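Local coordinates for STING-associated CdnE c-di-GMP synthase (Flavobacteriaceae, PDB 6WT8), which probably makes cyclic di-GMP from GTP as the CD-NTase enzyme of a bacterial anti-phage (CBASS) system that signals through STING, at residues K72-H81 with K164-Y173; I178-V186 with R193-T201. All blocks are in the same frame, centred on the assembly; numbering follows the deposited sequence.

Contact 1: residues K72-H81 with K164-Y173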
loop_
_atom_site.group_PDB
_atom_site.type_symbol
_atom_site.label_atom_id
_atom_site.label_comp_id
_atom_site.label_asym_id
_atom_site.label_seq_id
_atom_site.Cartn_x
_atom_site.Cartn_y
_atom_site.Cartn_z
ATOM N N LYS A 72 -0.791 -17.783 11.418
ATOM C CA LYS A 72 -0.536 -19.219 11.557
ATOM C C LYS A 72 0.804 -19.589 10.932
ATOM O O LYS A 72 1.582 -20.366 11.519
ATOM C CB LYS A 72 -1.654 -20.043 10.931
ATOM C CG LYS A 72 -2.930 -19.839 11.708
ATOM C CD LYS A 72 -3.997 -20.787 11.269
ATOM C CE LYS A 72 -5.224 -20.632 12.200
ATOM N NZ LYS A 72 -6.240 -21.721 11.952
ATOM N N VAL A 73 1.096 -19.053 9.733
ATOM C CA VAL A 73 2.414 -19.291 9.117
ATOM C C VAL A 73 3.533 -18.777 10.020
ATOM O O VAL A 73 4.574 -19.454 10.207
ATOM C CB VAL A 73 2.468 -18.628 7.731
ATOM C CG1 VAL A 73 3.827 -18.806 7.081
ATOM C CG2 VAL A 73 1.421 -19.267 6.822
ATOM N N GLU A 74 3.384 -17.542 10.525
ATOM C CA GLU A 74 4.401 -16.964 11.405
ATOM C C GLU A 74 4.716 -17.875 12.581
ATOM O O GLU A 74 5.894 -18.025 12.935
ATOM C CB GLU A 74 3.917 -15.588 11.926
ATOM C CG GLU A 74 4.968 -15.003 12.860
ATOM C CD GLU A 74 4.622 -13.615 13.399
ATOM O OE1 GLU A 74 4.149 -12.754 12.646
ATOM O OE2 GLU A 74 4.874 -13.376 14.613
ATOM N N ALA A 75 3.703 -18.496 13.193
ATOM C CA ALA A 75 3.982 -19.328 14.370
ATOM C C ALA A 75 4.934 -20.473 14.017
ATOM O O ALA A 75 5.848 -20.798 14.783
ATOM C CB ALA A 75 2.686 -19.901 14.945
ATOM N N HIS A 76 4.757 -21.079 12.843
ATOM C CA HIS A 76 5.672 -22.150 12.431
ATOM C C HIS A 76 7.087 -21.625 12.189
ATOM O O HIS A 76 8.084 -22.239 12.612
ATOM C CB HIS A 76 5.145 -22.824 11.162
ATOM C CG HIS A 76 3.900 -23.607 11.382
ATOM N ND1 HIS A 76 3.894 -24.788 12.102
ATOM C CD2 HIS A 76 2.614 -23.379 11.013
ATOM C CE1 HIS A 76 2.651 -25.247 12.178
ATOM N NE2 HIS A 76 1.852 -24.403 11.545
ATOM N N LEU A 77 7.209 -20.494 11.474
ATOM C CA LEU A 77 8.525 -19.969 11.195
ATOM C C LEU A 77 9.183 -19.469 12.475
ATOM O O LEU A 77 10.398 -19.585 12.625
ATOM C CB LEU A 77 8.396 -18.824 10.187
ATOM C CG LEU A 77 7.762 -19.160 8.857
ATOM C CD1 LEU A 77 7.616 -17.884 8.058
ATOM C CD2 LEU A 77 8.782 -20.055 8.090
ATOM N N LYS A 78 8.398 -18.946 13.422
ATOM C CA LYS A 78 8.970 -18.428 14.675
ATOM C C LYS A 78 9.471 -19.566 15.549
ATOM O O LYS A 78 10.559 -19.474 16.117
ATOM C CB LYS A 78 7.923 -17.600 15.427
ATOM C CG LYS A 78 8.455 -17.028 16.702
ATOM C CD LYS A 78 7.407 -16.087 17.378
ATOM C CE LYS A 78 7.420 -14.773 16.741
ATOM N NZ LYS A 78 6.814 -13.747 17.726
ATOM N N LYS A 79 8.717 -20.676 15.599
ATOM C CA LYS A 79 9.219 -21.829 16.344
ATOM C C LYS A 79 10.525 -22.349 15.728
ATOM O O LYS A 79 11.446 -22.741 16.453
ATOM C CB LYS A 79 8.143 -22.912 16.357
ATOM C CG LYS A 79 8.510 -24.057 17.383
ATOM C CD LYS A 79 7.382 -25.095 17.442
ATOM C CE LYS A 79 7.679 -26.162 18.510
ATOM N NZ LYS A 79 8.886 -26.915 18.113
ATOM N N SER A 80 10.624 -22.345 14.393
ATOM C CA SER A 80 11.804 -22.853 13.687
ATOM C C SER A 80 13.027 -21.972 13.869
ATOM O O SER A 80 14.124 -22.497 14.124
ATOM C CB SER A 80 11.438 -23.013 12.193
ATOM O OG SER A 80 12.591 -23.169 11.398
ATOM N N HIS A 81 12.893 -20.644 13.675
ATOM C CA HIS A 81 14.078 -19.804 13.608
ATOM C C HIS A 81 13.757 -18.364 13.966
ATOM O O HIS A 81 14.428 -17.431 13.489
ATOM C CB HIS A 81 14.710 -19.894 12.201
ATOM C CG HIS A 81 13.752 -19.621 11.078
ATOM N ND1 HIS A 81 13.096 -20.622 10.381
ATOM C CD2 HIS A 81 13.346 -18.452 10.537
ATOM C CE1 HIS A 81 12.308 -20.070 9.475
ATOM N NE2 HIS A 81 12.445 -18.757 9.534
ATOM N N LYS A 164 15.666 -22.903 5.192
ATOM C CA LYS A 164 15.050 -23.479 6.376
ATOM C C LYS A 164 13.540 -23.277 6.354
ATOM O O LYS A 164 12.773 -24.189 6.699
ATOM C CB LYS A 164 15.679 -22.856 7.608
ATOM C CG LYS A 164 15.267 -23.474 8.928
ATOM C CD LYS A 164 16.225 -22.851 9.953
ATOM C CE LYS A 164 16.158 -23.528 11.316
ATOM N NZ LYS A 164 16.775 -24.887 11.253
ATOM N N SER A 165 13.111 -22.107 5.882
ATOM C CA SER A 165 11.675 -21.854 5.751
ATOM C C SER A 165 11.018 -22.758 4.728
ATOM O O SER A 165 9.881 -23.226 4.934
ATOM C CB SER A 165 11.483 -20.372 5.338
ATOM O OG SER A 165 11.938 -19.515 6.359
ATOM N N GLU A 166 11.683 -23.010 3.584
ATOM C CA GLU A 166 11.109 -23.949 2.611
ATOM C C GLU A 166 10.877 -25.312 3.253
ATOM O O GLU A 166 9.823 -25.936 3.064
ATOM C CB GLU A 166 12.030 -24.131 1.408
ATOM C CG GLU A 166 12.208 -22.860 0.608
ATOM C CD GLU A 166 13.098 -23.076 -0.591
ATOM O OE1 GLU A 166 13.601 -24.218 -0.805
ATOM O OE2 GLU A 166 13.318 -22.087 -1.319
ATOM N N LEU A 167 11.867 -25.788 4.038
ATOM C CA LEU A 167 11.745 -27.098 4.668
ATOM C C LEU A 167 10.624 -27.127 5.697
ATOM O O LEU A 167 9.826 -28.077 5.715
ATOM C CB LEU A 167 13.089 -27.469 5.338
ATOM C CG LEU A 167 14.186 -27.675 4.300
ATOM C CD1 LEU A 167 15.555 -27.746 5.055
ATOM C CD2 LEU A 167 14.024 -28.923 3.479
ATOM N N VAL A 168 10.570 -26.122 6.578
ATOM C CA VAL A 168 9.532 -26.104 7.614
ATOM C C VAL A 168 8.153 -25.997 6.989
ATOM O O VAL A 168 7.220 -26.727 7.360
ATOM C CB VAL A 168 9.798 -24.934 8.569
ATOM C CG1 VAL A 168 8.570 -24.697 9.468
ATOM C CG2 VAL A 168 10.978 -25.262 9.381
ATOM N N LEU A 169 8.009 -25.095 6.002
ATOM C CA LEU A 169 6.675 -24.892 5.445
ATOM C C LEU A 169 6.235 -26.105 4.634
ATOM O O LEU A 169 5.057 -26.492 4.662
ATOM C CB LEU A 169 6.667 -23.598 4.604
ATOM C CG LEU A 169 6.867 -22.340 5.462
ATOM C CD1 LEU A 169 7.178 -21.132 4.540
ATOM C CD2 LEU A 169 5.646 -22.036 6.362
ATOM N N SER A 170 7.168 -26.735 3.903
ATOM C CA SER A 170 6.793 -27.902 3.117
ATOM C C SER A 170 6.420 -29.078 3.994
ATOM O O SER A 170 5.695 -29.967 3.536
ATOM C CB SER A 170 7.947 -28.316 2.203
ATOM O OG SER A 170 8.170 -27.328 1.234
ATOM N N SER A 171 6.986 -29.155 5.197
ATOM C CA SER A 171 6.632 -30.247 6.094
ATOM C C SER A 171 5.325 -29.996 6.830
ATOM O O SER A 171 4.752 -30.944 7.377
ATOM C CB SER A 171 7.765 -30.491 7.091
ATOM O OG SER A 171 7.873 -29.487 8.049
ATOM N N THR A 172 4.813 -28.765 6.815
ATOM C CA THR A 172 3.612 -28.340 7.528
ATOM C C THR A 172 2.404 -28.246 6.616
ATOM O O THR A 172 1.310 -28.696 6.981
ATOM C CB THR A 172 3.843 -26.965 8.170
ATOM O OG1 THR A 172 4.945 -27.026 9.069
ATOM C CG2 THR A 172 2.587 -26.479 8.911
ATOM N N TYR A 173 2.590 -27.734 5.409
ATOM C CA TYR A 173 1.491 -27.459 4.496
ATOM C C TYR A 173 1.595 -28.335 3.259
ATOM O O TYR A 173 2.683 -28.518 2.699
ATOM C CB TYR A 173 1.483 -25.959 4.088
ATOM C CG TYR A 173 1.250 -25.045 5.263
ATOM C CD1 TYR A 173 -0.041 -24.853 5.765
ATOM C CD2 TYR A 173 2.318 -24.450 5.936
ATOM C CE1 TYR A 173 -0.255 -24.048 6.875
ATOM C CE2 TYR A 173 2.089 -23.590 7.051
ATOM C CZ TYR A 173 0.803 -23.433 7.513
ATOM O OH TYR A 173 0.612 -22.638 8.625
HETATM O O HOH W 1 15.401 -24.963 14.404
#
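Ser-165 OG lies beside the His-81 ring, 3.2 Å from His-81 CE1, and is gripped from outside the pair as well: it hydrogen-bonds to Val-161 O one turn back in its own helix and to Gln-109 NE2. Gln-109 also holds His-81, its OE1 bonded to the ring's NE2, and at the opposite side of the imidazole ND1 meets Ser-80 OG at 2.8 Å. With both nitrogens engaged, the rotation of this buried ring is probably fixed. The aliphatic part of Lys-164 slides past it, and Val-168 CG2 presses on Ser-80 OG at 3.3 Å.

At the other end of the contact, the His-76 ring takes a methyl on one face: Thr-172 CG2 stands 3.5 Å from the ring centroid and 16° off its normal, a CH-pi contact. The threonine is set for this by its first torsion (chi1 -59°), which places OG1 beside the backbone N, where it bonds to Val-168 O, and leaves the methyl pointing at the histidine. Ser-171 OG reaches the same carbonyl from the opposite face of its plane. Tyr-173 brings its hydroxyl to the edge of the imidazole, OH lying 3.2 Å from His-76 CD2, with the two ring planes nearly perpendicular.

Between these ends the packing is mostly apolar. Leu-77 CD2 rests 4.0 Å from Leu-169 CG, and Val-73 CG1 meets Leu-169 CD2 about at right angles, 3.8 Å away. Leu-107 of strand 106-112 touches both Val-73 and Leu-77. The axes of 72-81 and 164-172, 9.9 Å apart at closest approach, run at 126° to each other: two helices packed together over one side of a mixed sheet, consistent with the polymerase-beta-like nucleotidyltransferase fold of the CD-NTases.

Contact 2: residues I178-V186 with R193-T201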
loop_
_atom_site.group_PDB
_atom_site.type_symbol
_atom_site.label_atom_id
_atom_site.label_comp_id
_atom_site.label_asym_id
_atom_site.label_seq_id
_atom_site.Cartn_x
_atom_site.Cartn_y
_atom_site.Cartn_z
ATOM N N ILE A 178 8.035 -23.387 -3.723
ATOM C CA ILE A 178 9.353 -22.971 -3.298
ATOM C C ILE A 178 10.210 -22.515 -4.469
ATOM O O ILE A 178 11.403 -22.209 -4.269
ATOM C CB ILE A 178 10.094 -24.067 -2.510
ATOM C CG1 ILE A 178 10.397 -25.232 -3.453
ATOM C CG2 ILE A 178 9.328 -24.475 -1.267
ATOM C CD1 ILE A 178 11.515 -26.183 -2.979
ATOM N N GLU A 179 9.632 -22.398 -5.658
ATOM C CA GLU A 179 10.429 -22.074 -6.840
ATOM C C GLU A 179 10.494 -20.591 -7.192
ATOM O O GLU A 179 11.240 -20.239 -8.116
ATOM C CB GLU A 179 9.917 -22.874 -8.055
ATOM C CG GLU A 179 10.135 -24.368 -7.885
ATOM C CD GLU A 179 11.593 -24.702 -7.550
ATOM O OE1 GLU A 179 12.497 -24.030 -8.095
ATOM O OE2 GLU A 179 11.849 -25.625 -6.737
ATOM N N LYS A 180 9.757 -19.712 -6.509
ATOM C CA LYS A 180 9.795 -18.282 -6.847
ATOM C C LYS A 180 11.028 -17.633 -6.238
ATOM O O LYS A 180 11.515 -18.063 -5.192
ATOM C CB LYS A 180 8.548 -17.522 -6.383
ATOM C CG LYS A 180 7.240 -18.138 -6.887
ATOM C CD LYS A 180 6.088 -17.116 -6.821
ATOM C CE LYS A 180 5.612 -16.831 -5.425
ATOM N NZ LYS A 180 4.347 -16.006 -5.412
ATOM N N GLU A 181 11.524 -16.587 -6.909
ATOM C CA GLU A 181 12.813 -16.000 -6.547
ATOM C C GLU A 181 12.712 -15.267 -5.227
ATOM O O GLU A 181 13.644 -15.326 -4.410
ATOM C CB GLU A 181 13.280 -14.974 -7.575
ATOM C CG GLU A 181 13.398 -15.364 -8.997
ATOM C CD GLU A 181 13.818 -14.147 -9.779
ATOM O OE1 GLU A 181 13.060 -13.141 -9.761
ATOM O OE2 GLU A 181 14.933 -14.165 -10.327
ATOM N N ASN A 182 11.650 -14.490 -5.050
ATOM C CA ASN A 182 11.593 -13.512 -3.978
ATOM C C ASN A 182 10.591 -13.871 -2.890
ATOM O O ASN A 182 10.458 -13.122 -1.925
ATOM C CB ASN A 182 11.263 -12.122 -4.553
ATOM C CG ASN A 182 12.412 -11.523 -5.339
ATOM O OD1 ASN A 182 13.575 -11.548 -4.921
ATOM N ND2 ASN A 182 12.092 -10.994 -6.511
ATOM N N SER A 183 9.897 -15.002 -2.990
ATOM C CA SER A 183 9.024 -15.397 -1.869
ATOM C C SER A 183 8.781 -16.900 -1.937
ATOM O O SER A 183 9.009 -17.552 -2.966
ATOM C CB SER A 183 7.667 -14.637 -1.856
ATOM O OG SER A 183 6.927 -15.029 -3.024
ATOM N N ILE A 184 8.248 -17.421 -0.835
ATOM C CA ILE A 184 7.676 -18.763 -0.742
ATOM C C ILE A 184 6.156 -18.630 -0.693
ATOM O O ILE A 184 5.647 -17.842 0.097
ATOM C CB ILE A 184 8.194 -19.483 0.514
ATOM C CG1 ILE A 184 9.726 -19.654 0.467
ATOM C CG2 ILE A 184 7.536 -20.900 0.628
ATOM C CD1 ILE A 184 10.295 -19.947 1.895
ATOM N N TYR A 185 5.425 -19.385 -1.500
ATOM C CA TYR A 185 3.974 -19.227 -1.560
ATOM C C TYR A 185 3.323 -20.403 -0.833
ATOM O O TYR A 185 3.539 -21.556 -1.202
ATOM C CB TYR A 185 3.489 -19.180 -3.014
ATOM C CG TYR A 185 2.174 -18.444 -3.253
ATOM C CD1 TYR A 185 1.853 -17.299 -2.524
ATOM C CD2 TYR A 185 1.292 -18.864 -4.232
ATOM C CE1 TYR A 185 0.660 -16.587 -2.757
ATOM C CE2 TYR A 185 0.100 -18.178 -4.479
ATOM C CZ TYR A 185 -0.211 -17.041 -3.748
ATOM O OH TYR A 185 -1.393 -16.349 -3.988
ATOM N N VAL A 186 2.564 -20.114 0.226
ATOM C CA VAL A 186 2.005 -21.137 1.103
ATOM C C VAL A 186 0.499 -21.173 0.957
ATOM O O VAL A 186 -0.154 -20.137 1.105
ATOM C CB VAL A 186 2.366 -20.859 2.566
ATOM C CG1 VAL A 186 1.824 -21.970 3.446
ATOM C CG2 VAL A 186 3.881 -20.710 2.676
ATOM N N ARG A 193 -6.305 -19.470 2.701
ATOM C CA ARG A 193 -5.702 -18.283 2.083
ATOM C C ARG A 193 -4.318 -18.644 1.600
ATOM O O ARG A 193 -3.661 -19.490 2.198
ATOM C CB ARG A 193 -5.544 -17.091 3.036
ATOM C CG ARG A 193 -6.865 -16.618 3.718
ATOM C CD ARG A 193 -7.878 -15.998 2.759
ATOM N NE ARG A 193 -7.398 -14.742 2.154
ATOM C CZ ARG A 193 -8.129 -13.925 1.402
ATOM N NH1 ARG A 193 -9.421 -14.116 1.237
ATOM N NH2 ARG A 193 -7.517 -12.899 0.839
ATOM N N ASP A 194 -3.849 -17.960 0.534
ATOM C CA ASP A 194 -2.498 -18.180 0.024
ATOM C C ASP A 194 -1.615 -17.023 0.458
ATOM O O ASP A 194 -1.893 -15.860 0.144
ATOM C CB ASP A 194 -2.489 -18.313 -1.495
ATOM C CG ASP A 194 -3.430 -19.404 -1.981
ATOM O OD1 ASP A 194 -3.503 -20.466 -1.347
ATOM O OD2 ASP A 194 -4.130 -19.170 -2.980
ATOM N N ILE A 195 -0.552 -17.322 1.202
ATOM C CA ILE A 195 0.290 -16.290 1.788
ATOM C C ILE A 195 1.694 -16.363 1.200
ATOM O O ILE A 195 2.307 -17.435 1.201
ATOM C CB ILE A 195 0.364 -16.459 3.310
ATOM C CG1 ILE A 195 -1.044 -16.414 3.938
ATOM C CG2 ILE A 195 1.282 -15.445 3.955
ATOM C CD1 ILE A 195 -1.821 -15.102 3.710
ATOM N N ASP A 196 2.214 -15.226 0.732
ATOM C CA ASP A 196 3.618 -15.146 0.329
ATOM C C ASP A 196 4.493 -14.816 1.527
ATOM O O ASP A 196 4.170 -13.933 2.312
ATOM C CB ASP A 196 3.832 -14.068 -0.738
ATOM C CG ASP A 196 3.583 -14.554 -2.147
ATOM O OD1 ASP A 196 4.300 -15.473 -2.652
ATOM O OD2 ASP A 196 2.643 -14.002 -2.756
ATOM N N VAL A 197 5.618 -15.534 1.651
ATOM C CA VAL A 197 6.599 -15.361 2.720
ATOM C C VAL A 197 7.854 -14.763 2.105
ATOM O O VAL A 197 8.487 -15.400 1.257
ATOM C CB VAL A 197 6.905 -16.716 3.387
ATOM C CG1 VAL A 197 8.042 -16.606 4.343
ATOM C CG2 VAL A 197 5.643 -17.256 4.091
ATOM N N VAL A 198 8.189 -13.548 2.528
ATOM C CA VAL A 198 9.321 -12.773 2.024
ATOM C C VAL A 198 10.421 -12.821 3.071
ATOM O O VAL A 198 10.140 -12.670 4.261
ATOM C CB VAL A 198 8.833 -11.333 1.775
ATOM C CG1 VAL A 198 9.923 -10.460 1.233
ATOM C CG2 VAL A 198 7.645 -11.403 0.787
ATOM N N THR A 199 11.667 -13.026 2.621
ATOM C CA THR A 199 12.844 -13.059 3.481
ATOM C C THR A 199 13.721 -11.868 3.119
ATOM O O THR A 199 14.026 -11.664 1.937
ATOM C CB THR A 199 13.590 -14.370 3.313
ATOM O OG1 THR A 199 12.678 -15.463 3.527
ATOM C CG2 THR A 199 14.805 -14.478 4.230
ATOM N N ALA A 200 14.117 -11.097 4.125
ATOM C CA ALA A 200 14.806 -9.841 3.886
ATOM C C ALA A 200 15.756 -9.533 5.025
ATOM O O ALA A 200 15.732 -10.174 6.076
ATOM C CB ALA A 200 13.776 -8.719 3.769
ATOM N N THR A 201 16.611 -8.540 4.812
ATOM C CA THR A 201 17.325 -7.931 5.927
ATOM C C THR A 201 16.914 -6.464 6.047
ATOM O O THR A 201 16.289 -5.905 5.144
ATOM C CB THR A 201 18.837 -8.088 5.710
ATOM O OG1 THR A 201 19.535 -7.677 6.902
ATOM C CG2 THR A 201 19.308 -7.256 4.535
HETATM O O HOH W 2 12.479 -13.509 -0.149
HETATM O O HOH W 3 -2.188 -14.706 -2.169
HETATM O O HOH W 4 -3.460 -17.201 -4.893
#
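Ile-184 and Val-197 face each other as a hydrogen-bonded pair in the antiparallel beta hairpin of strands 184-189 and 192-204, with Val-186 and Ile-195 forming the next such pair. Each pair is closed by two backbone bonds, among them Val-197 N to Ile-184 O at 2.8 Å. The face carrying these four residues is the tightly packed one: Val-186 CG2 touches Val-197 CG2 at 4.1 Å, while Ile-184 meets helix 154-172 and Val-197 meets Val-73 of helix 60-81.

The reverse face is polar and partly open to solvent. Here Asp-196 OD1 accepts two bonds, from Lys-180 NZ (2.8 Å, a salt bridge) on its syn lone pair and from Ser-183 OG (2.7 Å), which comes from 51° out of the carboxylate plane. The serine hydroxyl is folded between its own backbone N and carbonyl carbon (chi1 66°), which turns it onto that oxygen. Tyr-185 spreads its ring alongside the same carboxylate, the planes only 22° apart and CD1 3.1 Å from Asp-196 OD1; Lys-180 NZ stands above the rim of that ring. Replacing Asp-196 by alanine is likely to leave the Lys-180 ammonium without its counter-charge and the Ser-183 hydroxyl without its acceptor. Asp-196 also touches Asp-106 on the adjoining strand, an arrangement of acidic residues consistent with the active-site region of nucleotidyltransferases.

Toward the hairpin's turn, contact across this face thins to a few atoms and water. Asp-194, whose OD1 is salt-bridged to Lys-187, offers CB to the end of the tyrosine, 3.4 Å from Tyr-185 OH. A water joins the two strands there, donating to Asp-194 O at 2.6 Å and lying equally near Tyr-185 OH.

Both segments of contact 1 precede contact 2 in the sequence: the chain leaves helix 154-172 and passes through the short strand 176-177 into the hairpin of the second. Their centres lie about 12 Å apart, one in the helical layer and the other in the sheet beneath it. The two layers meet directly, with Tyr-173 CD2 3.5 Å from Val-186 CG1 and Ser-165 CB 3.7 Å from Ile-184 CD1. Helices 60-81 and 154-172 thus cover the apolar side of the hairpin, leaving its polar side, with the aspartates, facing the other way.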